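Local coordinates for adhesin (Streptococcus sanguinis SK1 = NCTC 7863, PDB 6VT2), which binds sialylated host glycans such as sialyl T antigen through tandem Siglec-like modules, so mediating bacterial adhesion, at the A2G/GAL/SIA site. Residues are numbered along the deposited sequence; one frame, centred on the assembly and turned at random.

The A2G/GAL/SIA site. Residues 43-44, 53-54, 93-99, 114-115. With A2G (2-acetamido-2-deoxy-alpha-D-galactopyranose), chain B; GAL (beta-D-galactopyranose), chain C; SIA (N-acetyl-alpha-neuraminic acid), chain D.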
loop_
_atom_site.group_PDB
_atom_site.type_symbol
_atom_site.label_atom_id
_atom_site.label_comp_id
_atom_site.label_asym_id
_atom_site.label_seq_id
_atom_site.Cartn_x
_atom_site.Cartn_y
_atom_site.Cartn_z
ATOM N N ILE A 43 -10.449 -53.550 -14.653
ATOM C CA ILE A 43 -10.840 -54.406 -15.803
ATOM C C ILE A 43 -10.755 -55.872 -15.399
ATOM O O ILE A 43 -11.564 -56.641 -15.853
ATOM C CB ILE A 43 -9.971 -54.107 -17.055
ATOM C CG1 ILE A 43 -10.511 -54.801 -18.310
ATOM C CG2 ILE A 43 -8.493 -54.440 -16.856
ATOM C CD1 ILE A 43 -11.960 -54.496 -18.641
ATOM N N GLU A 44 -9.782 -56.206 -14.586
ATOM C CA GLU A 44 -9.535 -57.599 -14.205
ATOM C C GLU A 44 -10.677 -58.095 -13.353
ATOM O O GLU A 44 -11.184 -57.341 -12.574
ATOM C CB GLU A 44 -8.286 -57.802 -13.354
ATOM C CG GLU A 44 -6.947 -57.460 -13.964
ATOM C CD GLU A 44 -6.591 -55.993 -14.129
ATOM O OE1 GLU A 44 -5.636 -55.700 -14.832
ATOM O OE2 GLU A 44 -7.253 -55.167 -13.532
ATOM N N ASP A 53 -8.629 -51.175 -7.381
ATOM C CA ASP A 53 -7.444 -50.680 -6.716
ATOM C C ASP A 53 -7.008 -49.417 -7.498
ATOM O O ASP A 53 -7.322 -49.314 -8.599
ATOM C CB ASP A 53 -6.381 -51.737 -6.457
ATOM C CG ASP A 53 -5.434 -51.893 -7.592
ATOM O OD1 ASP A 53 -5.738 -52.515 -8.523
ATOM O OD2 ASP A 53 -4.440 -51.130 -7.663
ATOM N N PRO A 54 -6.237 -48.470 -6.985
ATOM C CA PRO A 54 -5.818 -48.423 -5.600
ATOM C C PRO A 54 -6.906 -48.196 -4.559
ATOM O O PRO A 54 -7.922 -47.789 -4.869
ATOM C CB PRO A 54 -4.927 -47.189 -5.519
ATOM C CG PRO A 54 -4.486 -46.983 -6.921
ATOM C CD PRO A 54 -5.495 -47.610 -7.811
ATOM N N GLY A 93 3.733 -43.621 -16.108
ATOM C CA GLY A 93 2.877 -44.715 -15.784
ATOM C C GLY A 93 2.016 -44.502 -14.592
ATOM O O GLY A 93 1.264 -45.410 -14.259
ATOM N N ASP A 94 2.070 -43.315 -13.975
ATOM C CA ASP A 94 1.288 -43.038 -12.765
ATOM C C ASP A 94 -0.099 -42.508 -13.126
ATOM O O ASP A 94 -0.465 -41.341 -13.029
ATOM C CB ASP A 94 2.087 -42.143 -11.840
ATOM C CG ASP A 94 3.231 -42.895 -11.172
ATOM O OD1 ASP A 94 2.922 -43.937 -10.535
ATOM O OD2 ASP A 94 4.437 -42.512 -11.336
ATOM N N ARG A 95 -0.863 -43.474 -13.640
ATOM C CA ARG A 95 -2.191 -43.281 -14.193
ATOM C C ARG A 95 -2.999 -44.554 -13.986
ATOM O O ARG A 95 -2.462 -45.553 -13.841
ATOM C CB ARG A 95 -2.110 -42.933 -15.675
ATOM C CG ARG A 95 -1.473 -44.031 -16.496
ATOM C CD ARG A 95 -0.997 -43.505 -17.828
ATOM N NE ARG A 95 -2.050 -43.146 -18.742
ATOM C CZ ARG A 95 -2.367 -41.923 -19.051
ATOM N NH1 ARG A 95 -1.786 -40.936 -18.426
ATOM N NH2 ARG A 95 -3.285 -41.688 -19.944
ATOM N N TYR A 96 -4.312 -44.431 -13.959
ATOM C CA TYR A 96 -5.179 -45.581 -13.703
ATOM C C TYR A 96 -6.392 -45.541 -14.634
ATOM O O TYR A 96 -7.072 -44.620 -14.567
ATOM C CB TYR A 96 -5.666 -45.503 -12.259
ATOM C CG TYR A 96 -4.584 -45.608 -11.236
ATOM C CD1 TYR A 96 -4.028 -46.818 -10.918
ATOM C CD2 TYR A 96 -4.028 -44.481 -10.700
ATOM C CE1 TYR A 96 -3.013 -46.902 -10.005
ATOM C CE2 TYR A 96 -2.989 -44.549 -9.812
ATOM C CZ TYR A 96 -2.541 -45.767 -9.396
ATOM O OH TYR A 96 -1.498 -45.909 -8.551
ATOM N N THR A 97 -6.637 -46.614 -15.353
ATOM C CA THR A 97 -7.797 -46.696 -16.240
ATOM C C THR A 97 -8.770 -47.581 -15.484
ATOM O O THR A 97 -8.452 -48.677 -15.256
ATOM C CB THR A 97 -7.474 -47.348 -17.570
ATOM O OG1 THR A 97 -6.362 -46.620 -18.053
ATOM C CG2 THR A 97 -8.651 -47.297 -18.508
ATOM N N LYS A 98 -9.900 -47.032 -15.089
ATOM C CA LYS A 98 -10.872 -47.814 -14.326
ATOM C C LYS A 98 -12.240 -47.704 -15.000
ATOM O O LYS A 98 -12.521 -46.775 -15.631
ATOM C CB LYS A 98 -10.911 -47.347 -12.887
ATOM C CG LYS A 98 -9.575 -47.359 -12.175
ATOM C CD LYS A 98 -9.107 -48.784 -12.005
ATOM C CE LYS A 98 -7.633 -48.746 -11.760
ATOM N NZ LYS A 98 -7.082 -50.030 -11.356
ATOM N N TYR A 99 -13.029 -48.716 -14.761
ATOM C CA TYR A 99 -14.247 -48.941 -15.545
ATOM C C TYR A 99 -15.472 -48.704 -14.679
ATOM O O TYR A 99 -15.492 -49.057 -13.499
ATOM C CB TYR A 99 -14.234 -50.352 -16.081
ATOM C CG TYR A 99 -13.176 -50.512 -17.115
ATOM C CD1 TYR A 99 -11.860 -50.672 -16.787
ATOM C CD2 TYR A 99 -13.501 -50.393 -18.448
ATOM C CE1 TYR A 99 -10.870 -50.681 -17.778
ATOM C CE2 TYR A 99 -12.546 -50.482 -19.466
ATOM C CZ TYR A 99 -11.218 -50.565 -19.102
ATOM O OH TYR A 99 -10.325 -50.576 -20.118
ATOM N N ASP A 114 -12.641 -54.174 -22.339
ATOM C CA ASP A 114 -11.307 -53.598 -22.151
ATOM C C ASP A 114 -11.032 -52.520 -23.196
ATOM O O ASP A 114 -11.243 -52.747 -24.338
ATOM C CB ASP A 114 -10.257 -54.677 -22.358
ATOM C CG ASP A 114 -8.857 -54.152 -22.132
ATOM O OD1 ASP A 114 -8.649 -53.647 -21.093
ATOM O OD2 ASP A 114 -8.050 -54.231 -23.055
ATOM N N LYS A 115 -10.761 -51.302 -22.738
ATOM C CA LYS A 115 -10.360 -50.117 -23.512
ATOM C C LYS A 115 -11.483 -49.624 -24.403
ATOM O O LYS A 115 -11.195 -48.867 -25.242
ATOM C CB LYS A 115 -9.072 -50.371 -24.291
ATOM C CG LYS A 115 -7.879 -50.651 -23.388
ATOM C CD LYS A 115 -6.647 -50.774 -24.218
ATOM C CE LYS A 115 -5.403 -51.140 -23.462
ATOM N NZ LYS A 115 -4.456 -51.761 -24.414
HETATM O O5 A2G B . -6.084 -58.323 -19.477
HETATM C C1 A2G B . -5.543 -58.275 -18.161
HETATM O O1 A2G B . -6.624 -58.098 -17.244
HETATM C C2 A2G B . -4.584 -57.087 -18.078
HETATM N N2 A2G B . -4.172 -56.976 -16.689
HETATM C C3 A2G B . -5.314 -55.786 -18.381
HETATM O O3 A2G B . -4.368 -54.706 -18.382
HETATM C C4 A2G B . -6.017 -55.910 -19.731
HETATM O O4 A2G B . -5.037 -55.970 -20.767
HETATM C C5 A2G B . -6.883 -57.175 -19.766
HETATM C C6 A2G B . -7.572 -57.392 -21.110
HETATM O O6 A2G B . -8.607 -58.367 -20.931
HETATM C C7 A2G B . -2.914 -57.226 -16.327
HETATM O O7 A2G B . -2.065 -57.559 -17.134
HETATM C C8 A2G B . -2.608 -57.075 -14.866
HETATM C C1 GAL C . -4.757 -53.496 -17.863
HETATM C C2 GAL C . -3.478 -52.660 -17.646
HETATM C C3 GAL C . -3.817 -51.208 -17.330
HETATM C C4 GAL C . -4.775 -50.639 -18.386
HETATM C C5 GAL C . -6.001 -51.545 -18.466
HETATM C C6 GAL C . -7.041 -51.110 -19.514
HETATM O O2 GAL C . -2.733 -53.141 -16.541
HETATM O O3 GAL C . -2.642 -50.401 -17.307
HETATM O O4 GAL C . -4.137 -50.576 -19.641
HETATM O O5 GAL C . -5.602 -52.871 -18.816
HETATM O O6 GAL C . -8.217 -51.904 -19.440
HETATM C C1 SIA D . -3.798 -48.456 -16.310
HETATM C C2 SIA D . -2.574 -49.469 -16.296
HETATM C C3 SIA D . -1.216 -48.826 -16.598
HETATM C C4 SIA D . -0.739 -47.848 -15.522
HETATM C C5 SIA D . -0.783 -48.508 -14.137
HETATM C C6 SIA D . -2.169 -49.165 -13.909
HETATM C C7 SIA D . -2.277 -50.022 -12.620
HETATM C C8 SIA D . -3.605 -50.822 -12.615
HETATM C C9 SIA D . -3.885 -51.373 -11.221
HETATM C C10 SIA D . 0.525 -47.624 -12.239
HETATM C C11 SIA D . 0.618 -46.523 -11.185
HETATM N N5 SIA D . -0.538 -47.536 -13.073
HETATM O O1A SIA D . -3.756 -47.520 -17.139
HETATM O O1B SIA D . -4.710 -48.759 -15.489
HETATM O O4 SIA D . 0.606 -47.398 -15.784
HETATM O O6 SIA D . -2.474 -50.067 -14.966
HETATM O O7 SIA D . -1.137 -50.852 -12.466
HETATM O O8 SIA D . -4.667 -49.975 -13.069
HETATM O O9 SIA D . -4.296 -50.288 -10.384
HETATM O O10 SIA D . 1.363 -48.520 -12.307
HETATM O O HOH W 1 -6.716 -52.423 -13.383
HETATM O O HOH W 2 -4.031 -53.644 -14.239
HETATM O O HOH W 3 -2.604 -46.304 -19.135
#
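The first SigLec-like domain holds the sialyl T antigen trisaccharide along strand 95-104, which carries the YTRY-like sialic acid motif, here Tyr96, Thr97, Lys98 and Tyr99. The SIA carboxylate is gripped twice by one residue: the amide N of Thr97 donates almost straight to SIA O1B (2.9 Å, 169° at H), and hydroxyl OG1, beside its own backbone N (chi1 -53°), donates to SIA O1A. Main-chain carbonyls continue the same edge past the carboxylate. The 4-hydroxyl SIA O4 donates in plane to a lone pair of Gly93 O at 2.6 Å, while the acetamido SIA N5 donates to Arg95 O, approaching nearly along its C=O axis. For the glycerol tail, the Lys98 chain bends at chi2 (-67°) and brings NZ to both SIA O8 and SIA O9; this amine also donates to Asp53 O, which helps hold it, and SIA O9 meets Asp53 OD2 from above the carboxylate plane at 2.9 Å. GAL O6 lies between phenol OH of Tyr99 (2.6 Å) and Asp114 OD1; Lys115 N donates to the same phenol oxygen, fixing its position. Glu44 OE1 accepts the A2G acetamide N2 through its anti lone pair at 2.7 Å. Waters link Glu44 to GAL O2 and SIA O8, and another joins Arg95 NE to SIA O1A. Methyl SIA C11 sits against one face of Tyr96 at its hydroxyl end, CZ 3.7 Å away; Pro54 CD lies over the other face, toward the rim. Ile43 CD1 lies over the Tyr99 ring centre, and Ile43 CG2 touches A2G C3 (3.8 Å).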